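Local coordinates for SH3 domain-containing protein (Dictyostelium discoideum, PDB 4NQI), which remodels membranes through its N-terminal inverse BAR (I-BAR) domain, controlling osmoregulation, phagocytosis and cytokinesis, and probably binds phosphatidylinositol lipids, at the interface of chains A and B. Coordinates in Å, arbitrary orientation; residue numbers count along the deposited sequence, not the author numbering. Chains: chain A/B, SH3 domain-containing protein.

Contact 1: the interface of chains A and B. Residues chain A 66, 70, 74, 78; chain B 35, 185, 188-189, 191-192.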
ATOM      1  N   LEU A  66     -17.912  11.407 -10.430  1.00 63.90           N
ATOM      2  CA  LEU A  66     -18.666  10.637 -11.419  1.00 63.81           C
ATOM      3  C   LEU A  66     -20.140  10.550 -11.025  1.00 59.43           C
ATOM      4  O   LEU A  66     -20.992  10.236 -11.856  1.00 54.70           O
ATOM      5  CB  LEU A  66     -18.094   9.222 -11.569  1.00 61.30           C
ATOM      6  CG  LEU A  66     -16.685   9.021 -12.134  1.00 55.21           C
ATOM      7  CD1 LEU A  66     -16.253   7.560 -12.011  1.00 49.16           C
ATOM      8  CD2 LEU A  66     -16.622   9.471 -13.581  1.00 49.29           C
ATOM      9  N   ASN A  70     -23.855  10.696 -13.073  1.00 59.71           N
ATOM     10  CA  ASN A  70     -24.223   9.285 -13.041  1.00 59.38           C
ATOM     11  C   ASN A  70     -24.760   8.840 -11.684  1.00 63.29           C
ATOM     12  O   ASN A  70     -24.091   8.984 -10.654  1.00 65.38           O
ATOM     13  CB  ASN A  70     -23.047   8.406 -13.473  1.00 58.17           C
ATOM     14  CG  ASN A  70     -22.525   8.768 -14.851  1.00 64.78           C
ATOM     15  OD1 ASN A  70     -23.079   8.347 -15.868  1.00 68.74           O
ATOM     16  ND2 ASN A  70     -21.455   9.555 -14.891  1.00 61.62           N
ATOM     17  N   PHE A  74     -24.957   2.088 -10.516  1.00 52.24           N
ATOM     18  CA  PHE A  74     -23.555   2.355 -10.836  1.00 53.77           C
ATOM     19  C   PHE A  74     -23.007   3.585 -10.106  1.00 53.90           C
ATOM     20  O   PHE A  74     -21.883   3.563  -9.597  1.00 51.04           O
ATOM     21  CB  PHE A  74     -23.364   2.521 -12.348  1.00 52.47           C
ATOM     22  CG  PHE A  74     -23.209   1.222 -13.093  1.00 53.84           C
ATOM     23  CD1 PHE A  74     -22.025   0.502 -13.019  1.00 53.30           C
ATOM     24  CD2 PHE A  74     -24.239   0.730 -13.882  1.00 55.95           C
ATOM     25  CE1 PHE A  74     -21.875  -0.689 -13.712  1.00 57.24           C
ATOM     26  CE2 PHE A  74     -24.094  -0.460 -14.574  1.00 57.72           C
ATOM     27  CZ  PHE A  74     -22.911  -1.168 -14.488  1.00 59.77           C
ATOM     28  N   PHE A  78     -19.867   3.765  -7.632  1.00 41.65           N
ATOM     29  CA  PHE A  78     -18.747   4.696  -7.721  1.00 48.45           C
ATOM     30  C   PHE A  78     -18.492   5.382  -6.381  1.00 48.48           C
ATOM     31  O   PHE A  78     -17.344   5.559  -5.974  1.00 47.93           O
ATOM     32  CB  PHE A  78     -19.026   5.756  -8.790  1.00 52.04           C
ATOM     33  CG  PHE A  78     -19.076   5.214 -10.191  1.00 52.56           C
ATOM     34  CD1 PHE A  78     -18.310   4.116 -10.555  1.00 53.24           C
ATOM     35  CD2 PHE A  78     -19.886   5.810 -11.149  1.00 53.81           C
ATOM     36  CE1 PHE A  78     -18.354   3.621 -11.849  1.00 55.71           C
ATOM     37  CE2 PHE A  78     -19.934   5.320 -12.441  1.00 54.80           C
ATOM     38  CZ  PHE A  78     -19.166   4.224 -12.792  1.00 56.94           C
TER
ATOM     39  N   PHE B  35     -14.356  10.851 -16.794  1.00 52.34           N
ATOM     40  CA  PHE B  35     -13.625   9.587 -16.749  1.00 51.41           C
ATOM     41  C   PHE B  35     -12.141   9.782 -17.058  1.00 55.79           C
ATOM     42  O   PHE B  35     -11.296   9.014 -16.586  1.00 52.59           O
ATOM     43  CB  PHE B  35     -14.251   8.560 -17.699  1.00 55.13           C
ATOM     44  CG  PHE B  35     -15.425   7.828 -17.110  1.00 56.04           C
ATOM     45  CD1 PHE B  35     -15.224   6.748 -16.263  1.00 46.71           C
ATOM     46  CD2 PHE B  35     -16.727   8.214 -17.402  1.00 57.37           C
ATOM     47  CE1 PHE B  35     -16.299   6.067 -15.713  1.00 47.09           C
ATOM     48  CE2 PHE B  35     -17.806   7.537 -16.856  1.00 55.66           C
ATOM     49  CZ  PHE B  35     -17.590   6.463 -16.010  1.00 52.83           C
ATOM     50  N   ARG B 185     -24.606   1.501 -19.386  1.00 48.82           N
ATOM     51  CA  ARG B 185     -24.346   0.456 -18.395  1.00 50.80           C
ATOM     52  C   ARG B 185     -23.147  -0.400 -18.800  1.00 51.30           C
ATOM     53  O   ARG B 185     -22.385  -0.857 -17.948  1.00 52.32           O
ATOM     54  CB  ARG B 185     -25.576  -0.436 -18.195  1.00 49.58           C
ATOM     55  CG  ARG B 185     -26.805   0.286 -17.645  1.00 51.77           C
ATOM     56  CD  ARG B 185     -27.934  -0.693 -17.311  1.00 51.16           C
ATOM     57  NE  ARG B 185     -27.551  -1.643 -16.270  1.00 46.19           N
ATOM     58  CZ  ARG B 185     -27.660  -1.403 -14.966  1.00 46.67           C
ATOM     59  NH1 ARG B 185     -28.141  -0.242 -14.541  1.00 45.62           N
ATOM     60  NH2 ARG B 185     -27.286  -2.321 -14.084  1.00 44.26           N
ATOM     61  N   HIS B 188     -19.971   1.623 -18.036  1.00 54.33           N
ATOM     62  CA  HIS B 188     -19.677   1.650 -16.608  1.00 52.47           C
ATOM     63  C   HIS B 188     -19.179   0.296 -16.099  1.00 51.64           C
ATOM     64  O   HIS B 188     -18.274   0.235 -15.266  1.00 48.84           O
ATOM     65  CB  HIS B 188     -20.914   2.090 -15.825  1.00 46.68           C
ATOM     66  CG  HIS B 188     -21.292   3.524 -16.042  1.00 46.02           C
ATOM     67  ND1 HIS B 188     -22.561   4.000 -15.802  1.00 45.26           N
ATOM     68  CD2 HIS B 188     -20.563   4.584 -16.466  1.00 49.05           C
ATOM     69  CE1 HIS B 188     -22.602   5.294 -16.075  1.00 45.52           C
ATOM     70  NE2 HIS B 188     -21.403   5.671 -16.479  1.00 47.55           N
ATOM     71  N   ALA B 189     -19.778  -0.784 -16.595  1.00 47.98           N
ATOM     72  CA  ALA B 189     -19.378  -2.134 -16.202  1.00 45.28           C
ATOM     73  C   ALA B 189     -17.944  -2.450 -16.633  1.00 40.63           C
ATOM     74  O   ALA B 189     -17.189  -3.078 -15.889  1.00 44.56           O
ATOM     75  CB  ALA B 189     -20.345  -3.160 -16.773  1.00 47.07           C
ATOM     76  N   PHE B 191     -15.649  -0.201 -17.055  1.00 50.76           N
ATOM     77  CA  PHE B 191     -14.838   0.644 -16.182  1.00 51.07           C
ATOM     78  C   PHE B 191     -14.517  -0.076 -14.876  1.00 49.81           C
ATOM     79  O   PHE B 191     -13.356  -0.151 -14.467  1.00 45.68           O
ATOM     80  CB  PHE B 191     -15.563   1.964 -15.896  1.00 50.77           C
ATOM     81  CG  PHE B 191     -14.878   2.829 -14.870  1.00 48.80           C
ATOM     82  CD1 PHE B 191     -13.812   3.641 -15.226  1.00 43.54           C
ATOM     83  CD2 PHE B 191     -15.313   2.841 -13.550  1.00 50.17           C
ATOM     84  CE1 PHE B 191     -13.185   4.442 -14.283  1.00 48.60           C
ATOM     85  CE2 PHE B 191     -14.690   3.641 -12.605  1.00 48.50           C
ATOM     86  CZ  PHE B 191     -13.625   4.442 -12.974  1.00 51.59           C
ATOM     87  N   LEU B 192     -15.551  -0.605 -14.227  1.00 47.93           N
ATOM     88  CA  LEU B 192     -15.382  -1.337 -12.976  1.00 46.34           C
ATOM     89  C   LEU B 192     -14.611  -2.639 -13.187  1.00 48.71           C
ATOM     90  O   LEU B 192     -13.740  -2.989 -12.385  1.00 40.15           O
ATOM     91  CB  LEU B 192     -16.743  -1.622 -12.333  1.00 40.08           C
ATOM     92  CG  LEU B 192     -17.501  -0.416 -11.770  1.00 41.02           C
ATOM     93  CD1 LEU B 192     -18.884  -0.819 -11.255  1.00 32.02           C
ATOM     94  CD2 LEU B 192     -16.695   0.247 -10.663  1.00 39.62           C
TER
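A:Phe74 and B:His188 meet beside the turn where chain A passes from its first long helix to its second, and with A:Phe78 they bury the most surface here. The CB methylene of B:His188 sits over one face of the A:Phe74 ring, 3.6 Å from its centroid and displaced toward the CD1 rim. Beyond CB the imidazole is turned 57° from the phenyl plane, with ND1 beside CB of A:Phe74. Other parts of helix 152-224 of chain B touch the same phenyl: the backbone O of B:Arg185 approaches CZ at 3.5 Å, and B:Leu192 CD1 packs near CD1. The B:Arg185 side chain is bent at chi3 (62°), which puts a face of the guanidinium against CE2 of A:Phe74, the two planes inclined by 59° and CZ of the arginine 3.7 Å from that ring carbon.

A:Phe78, one helical turn on, stands almost perpendicular to the imidazole. Its CZ–CE2 edge points at a face of B:His188, with CZ 3.9 Å from the histidine CG. The neighbouring corner, CE1, drives against the CD2–CE2 edge of B:Phe191, 3.6 Å from CD2, while B:Leu192 CD2 packs alongside. Behind A:Phe78 comes A:Leu66: its CD2 lies over the centre of the B:Phe35 ring, while CD1 covers a face of A:Phe78 and also reaches the rim of B:Phe35.

A:Asn70 lies by the tip of the B:His188 imidazole, its OD1 turned toward the CE1–NE2 side; the approach is too short to carry meaning. Its amide stands perpendicular to the imidazole and is steadied by ND2 donating to A:Leu66 O at 3.1 Å, in the amide plane. The start of helix 72-140, with the turn before it, is thus packed on chain B through interlocking rings, which helps hold together the I-BAR dimer.

Contact 2: the interface of chains A and B. Residues chain A 59, 63, 78, 81, 85, 220; chain B 38, 191-192, 195-196, 199.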
ATOM      1  N   LEU A  59      -7.545  10.704  -6.402  1.00 56.48           N
ATOM      2  CA  LEU A  59      -8.190   9.629  -7.152  1.00 54.23           C
ATOM      3  C   LEU A  59      -9.604   9.366  -6.646  1.00 50.97           C
ATOM      4  O   LEU A  59     -10.544   9.251  -7.432  1.00 49.83           O
ATOM      5  CB  LEU A  59      -7.351   8.349  -7.067  1.00 50.77           C
ATOM      6  CG  LEU A  59      -7.888   7.098  -7.764  1.00 44.89           C
ATOM      7  CD1 LEU A  59      -8.143   7.374  -9.233  1.00 41.55           C
ATOM      8  CD2 LEU A  59      -6.915   5.933  -7.602  1.00 45.96           C
ATOM      9  N   LEU A  63     -13.419   9.962  -8.600  1.00 45.03           N
ATOM     10  CA  LEU A  63     -14.447   8.924  -8.562  1.00 49.04           C
ATOM     11  C   LEU A  63     -15.782   9.469  -8.059  1.00 55.77           C
ATOM     12  O   LEU A  63     -16.825   9.238  -8.677  1.00 54.05           O
ATOM     13  CB  LEU A  63     -13.995   7.753  -7.688  1.00 44.76           C
ATOM     14  CG  LEU A  63     -12.880   6.879  -8.261  1.00 48.62           C
ATOM     15  CD1 LEU A  63     -12.454   5.808  -7.266  1.00 43.03           C
ATOM     16  CD2 LEU A  63     -13.336   6.244  -9.563  1.00 50.64           C
ATOM     17  N   PHE A  78     -19.867   3.765  -7.632  1.00 41.65           N
ATOM     18  CA  PHE A  78     -18.747   4.696  -7.721  1.00 48.45           C
ATOM     19  C   PHE A  78     -18.492   5.382  -6.381  1.00 48.48           C
ATOM     20  O   PHE A  78     -17.344   5.559  -5.974  1.00 47.93           O
ATOM     21  CB  PHE A  78     -19.026   5.756  -8.790  1.00 52.04           C
ATOM     22  CG  PHE A  78     -19.076   5.214 -10.191  1.00 52.56           C
ATOM     23  CD1 PHE A  78     -18.310   4.116 -10.555  1.00 53.24           C
ATOM     24  CD2 PHE A  78     -19.886   5.810 -11.149  1.00 53.81           C
ATOM     25  CE1 PHE A  78     -18.354   3.621 -11.849  1.00 55.71           C
ATOM     26  CE2 PHE A  78     -19.934   5.320 -12.441  1.00 54.80           C
ATOM     27  CZ  PHE A  78     -19.166   4.224 -12.792  1.00 56.94           C
ATOM     28  N   LEU A  81     -16.914   3.098  -3.857  1.00 43.41           N
ATOM     29  CA  LEU A  81     -15.530   2.843  -4.248  1.00 45.64           C
ATOM     30  C   LEU A  81     -14.648   4.008  -3.812  1.00 49.78           C
ATOM     31  O   LEU A  81     -13.577   3.810  -3.232  1.00 41.49           O
ATOM     32  CB  LEU A  81     -15.421   2.636  -5.761  1.00 42.99           C
ATOM     33  CG  LEU A  81     -14.001   2.413  -6.293  1.00 44.77           C
ATOM     34  CD1 LEU A  81     -13.380   1.163  -5.685  1.00 36.73           C
ATOM     35  CD2 LEU A  81     -13.996   2.332  -7.815  1.00 43.52           C
ATOM     36  N   ILE A  85     -11.566   3.926  -0.947  1.00 49.53           N
ATOM     37  CA  ILE A  85     -10.221   4.414  -1.231  1.00 51.28           C
ATOM     38  C   ILE A  85      -9.849   5.570  -0.298  1.00 51.03           C
ATOM     39  O   ILE A  85      -8.703   5.673   0.149  1.00 45.52           O
ATOM     40  CB  ILE A  85     -10.081   4.841  -2.716  1.00 44.11           C
ATOM     41  CG1 ILE A  85     -10.190   3.615  -3.631  1.00 38.78           C
ATOM     42  CG2 ILE A  85      -8.760   5.550  -2.963  1.00 38.70           C
ATOM     43  CD1 ILE A  85     -10.120   3.939  -5.114  1.00 34.10           C
ATOM     44  N   HIS A 220     -19.314  -4.736  -7.390  1.00 38.39           N
ATOM     45  CA  HIS A 220     -18.989  -4.635  -8.812  1.00 40.65           C
ATOM     46  C   HIS A 220     -19.480  -5.852  -9.597  1.00 41.54           C
ATOM     47  O   HIS A 220     -19.940  -5.715 -10.729  1.00 46.00           O
ATOM     48  CB  HIS A 220     -17.484  -4.444  -9.011  1.00 39.23           C
ATOM     49  CG  HIS A 220     -16.946  -3.189  -8.395  1.00 44.34           C
ATOM     50  ND1 HIS A 220     -15.598  -2.908  -8.344  1.00 41.12           N
ATOM     51  CD2 HIS A 220     -17.571  -2.141  -7.806  1.00 45.41           C
ATOM     52  CE1 HIS A 220     -15.414  -1.742  -7.747  1.00 44.56           C
ATOM     53  NE2 HIS A 220     -16.598  -1.257  -7.411  1.00 45.96           N
TER
ATOM     54  N   VAL B  38     -10.270  10.691 -13.919  1.00 59.65           N
ATOM     55  CA  VAL B  38      -9.982   9.478 -13.153  1.00 55.78           C
ATOM     56  C   VAL B  38      -8.699   8.808 -13.654  1.00 57.15           C
ATOM     57  O   VAL B  38      -7.890   8.322 -12.859  1.00 57.21           O
ATOM     58  CB  VAL B  38     -11.160   8.479 -13.222  1.00 47.91           C
ATOM     59  CG1 VAL B  38     -10.808   7.174 -12.526  1.00 41.02           C
ATOM     60  CG2 VAL B  38     -12.418   9.088 -12.609  1.00 43.96           C
ATOM     61  N   PHE B 191     -15.649  -0.201 -17.055  1.00 50.76           N
ATOM     62  CA  PHE B 191     -14.838   0.644 -16.182  1.00 51.07           C
ATOM     63  C   PHE B 191     -14.517  -0.076 -14.876  1.00 49.81           C
ATOM     64  O   PHE B 191     -13.356  -0.151 -14.467  1.00 45.68           O
ATOM     65  CB  PHE B 191     -15.563   1.964 -15.896  1.00 50.77           C
ATOM     66  CG  PHE B 191     -14.878   2.829 -14.870  1.00 48.80           C
ATOM     67  CD1 PHE B 191     -13.812   3.641 -15.226  1.00 43.54           C
ATOM     68  CD2 PHE B 191     -15.313   2.841 -13.550  1.00 50.17           C
ATOM     69  CE1 PHE B 191     -13.185   4.442 -14.283  1.00 48.60           C
ATOM     70  CE2 PHE B 191     -14.690   3.641 -12.605  1.00 48.50           C
ATOM     71  CZ  PHE B 191     -13.625   4.442 -12.974  1.00 51.59           C
ATOM     72  N   LEU B 192     -15.551  -0.605 -14.227  1.00 47.93           N
ATOM     73  CA  LEU B 192     -15.382  -1.337 -12.976  1.00 46.34           C
ATOM     74  C   LEU B 192     -14.611  -2.639 -13.187  1.00 48.71           C
ATOM     75  O   LEU B 192     -13.740  -2.989 -12.385  1.00 40.15           O
ATOM     76  CB  LEU B 192     -16.743  -1.622 -12.333  1.00 40.08           C
ATOM     77  CG  LEU B 192     -17.501  -0.416 -11.770  1.00 41.02           C
ATOM     78  CD1 LEU B 192     -18.884  -0.819 -11.255  1.00 32.02           C
ATOM     79  CD2 LEU B 192     -16.695   0.247 -10.663  1.00 39.62           C
ATOM     80  N   PHE B 195     -11.011  -1.739 -13.413  1.00 43.59           N
ATOM     81  CA  PHE B 195     -10.508  -1.283 -12.118  1.00 47.39           C
ATOM     82  C   PHE B 195     -10.340  -2.456 -11.149  1.00 46.92           C
ATOM     83  O   PHE B 195      -9.450  -2.441 -10.295  1.00 46.07           O
ATOM     84  CB  PHE B 195     -11.428  -0.214 -11.515  1.00 48.49           C
ATOM     85  CG  PHE B 195     -10.737   0.706 -10.544  1.00 49.84           C
ATOM     86  CD1 PHE B 195     -10.016   1.801 -11.000  1.00 53.89           C
ATOM     87  CD2 PHE B 195     -10.802   0.475  -9.178  1.00 51.65           C
ATOM     88  CE1 PHE B 195      -9.373   2.649 -10.110  1.00 53.63           C
ATOM     89  CE2 PHE B 195     -10.161   1.321  -8.283  1.00 50.25           C
ATOM     90  CZ  PHE B 195      -9.447   2.407  -8.752  1.00 49.79           C
ATOM     91  N   ASN B 196     -11.190  -3.474 -11.298  1.00 44.17           N
ATOM     92  CA  ASN B 196     -11.132  -4.671 -10.458  1.00 44.18           C
ATOM     93  C   ASN B 196      -9.777  -5.390 -10.479  1.00 39.97           C
ATOM     94  O   ASN B 196      -9.401  -6.040  -9.503  1.00 36.75           O
ATOM     95  CB  ASN B 196     -12.233  -5.659 -10.857  1.00 42.43           C
ATOM     96  CG  ASN B 196     -13.605  -5.241 -10.367  1.00 44.73           C
ATOM     97  OD1 ASN B 196     -13.740  -4.340  -9.538  1.00 51.85           O
ATOM     98  ND2 ASN B 196     -14.635  -5.911 -10.872  1.00 39.61           N
ATOM     99  N   LEU B 199      -7.747  -3.790  -7.831  1.00 38.08           N
ATOM    100  CA  LEU B 199      -8.293  -4.133  -6.519  1.00 40.95           C
ATOM    101  C   LEU B 199      -7.880  -5.536  -6.071  1.00 42.27           C
ATOM    102  O   LEU B 199      -7.437  -5.725  -4.932  1.00 45.18           O
ATOM    103  CB  LEU B 199      -9.818  -4.008  -6.524  1.00 39.79           C
ATOM    104  CG  LEU B 199     -10.343  -2.592  -6.770  1.00 42.59           C
ATOM    105  CD1 LEU B 199     -11.865  -2.563  -6.840  1.00 42.13           C
ATOM    106  CD2 LEU B 199      -9.844  -1.653  -5.685  1.00 36.79           C
TER
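A:His220 and B:Asn196 make the polar link of this patch. ND1 of the imidazole donates to the side-chain carbonyl OD1 of B:Asn196 at 2.6 Å, nearly straight (170° at the hydrogen). The donor lies in the carbonyl plane on a lone pair, and OD1 is close to the imidazole plane, which probably limits rotation of the ring. That ring then offers a face to B:Leu192, whose CD2 methyl rests over it, offset toward NE2 at 3.6 Å. B:Leu199 meets the CE1 corner with CD1, 3.8 Å away. An alanine in place of A:His220 would probably leave B:Asn196 OD1 without its donor and open a gap beside the methyls of B:Leu192 and B:Leu199.

Next to this pair, B:Phe195 swings its ring toward chain A, CG roughly anti to the backbone N (chi1 -155°). A:Leu81 crosses it at a slant and sets its CD2 over one face, toward the CD2–CE2 rim, 3.9 Å from CD2 of the B:Phe195 ring. A:Ile85 comes tip to tip, its CD1 methyl 4.0 Å from CZ of the phenylalanine.

B:Phe191, already packed on A:Phe78, points its CZ end at A:Leu63. The leucine CD2 lies in the ring plane at that edge, 3.9 Å from CZ, and also touches CG1 of B:Val38, whose side chain it crosses at about a right angle. A:Leu59 extends the row, CD1 resting near the backbone O of B:Val38. Aliphatic tips thus meet one ring over its face and at its tip and the other at its edge, flanked by the histidine–asparagine bond, which probably helps set the register of the helices in the antiparallel dimer.

The C-alpha centres of contact 1 and contact 2 lie about 8 Å apart, and the two share A:Phe78, B:Phe191 and B:Leu192, making them neighbouring stretches of one continuous interface. Helix 72-140 of chain A and helices 15-64 and 152-224 of chain B run through both. Contact 1 adds the turn between the first two long helices of chain A, whereas contact 2 brings in its helices 15-64 and 160-225. Two-fold symmetry repeats both with the chains exchanged, so the pair of patches occurs twice along the dimer, which probably helps keep the elongated membrane-remodelling I-BAR module stiff.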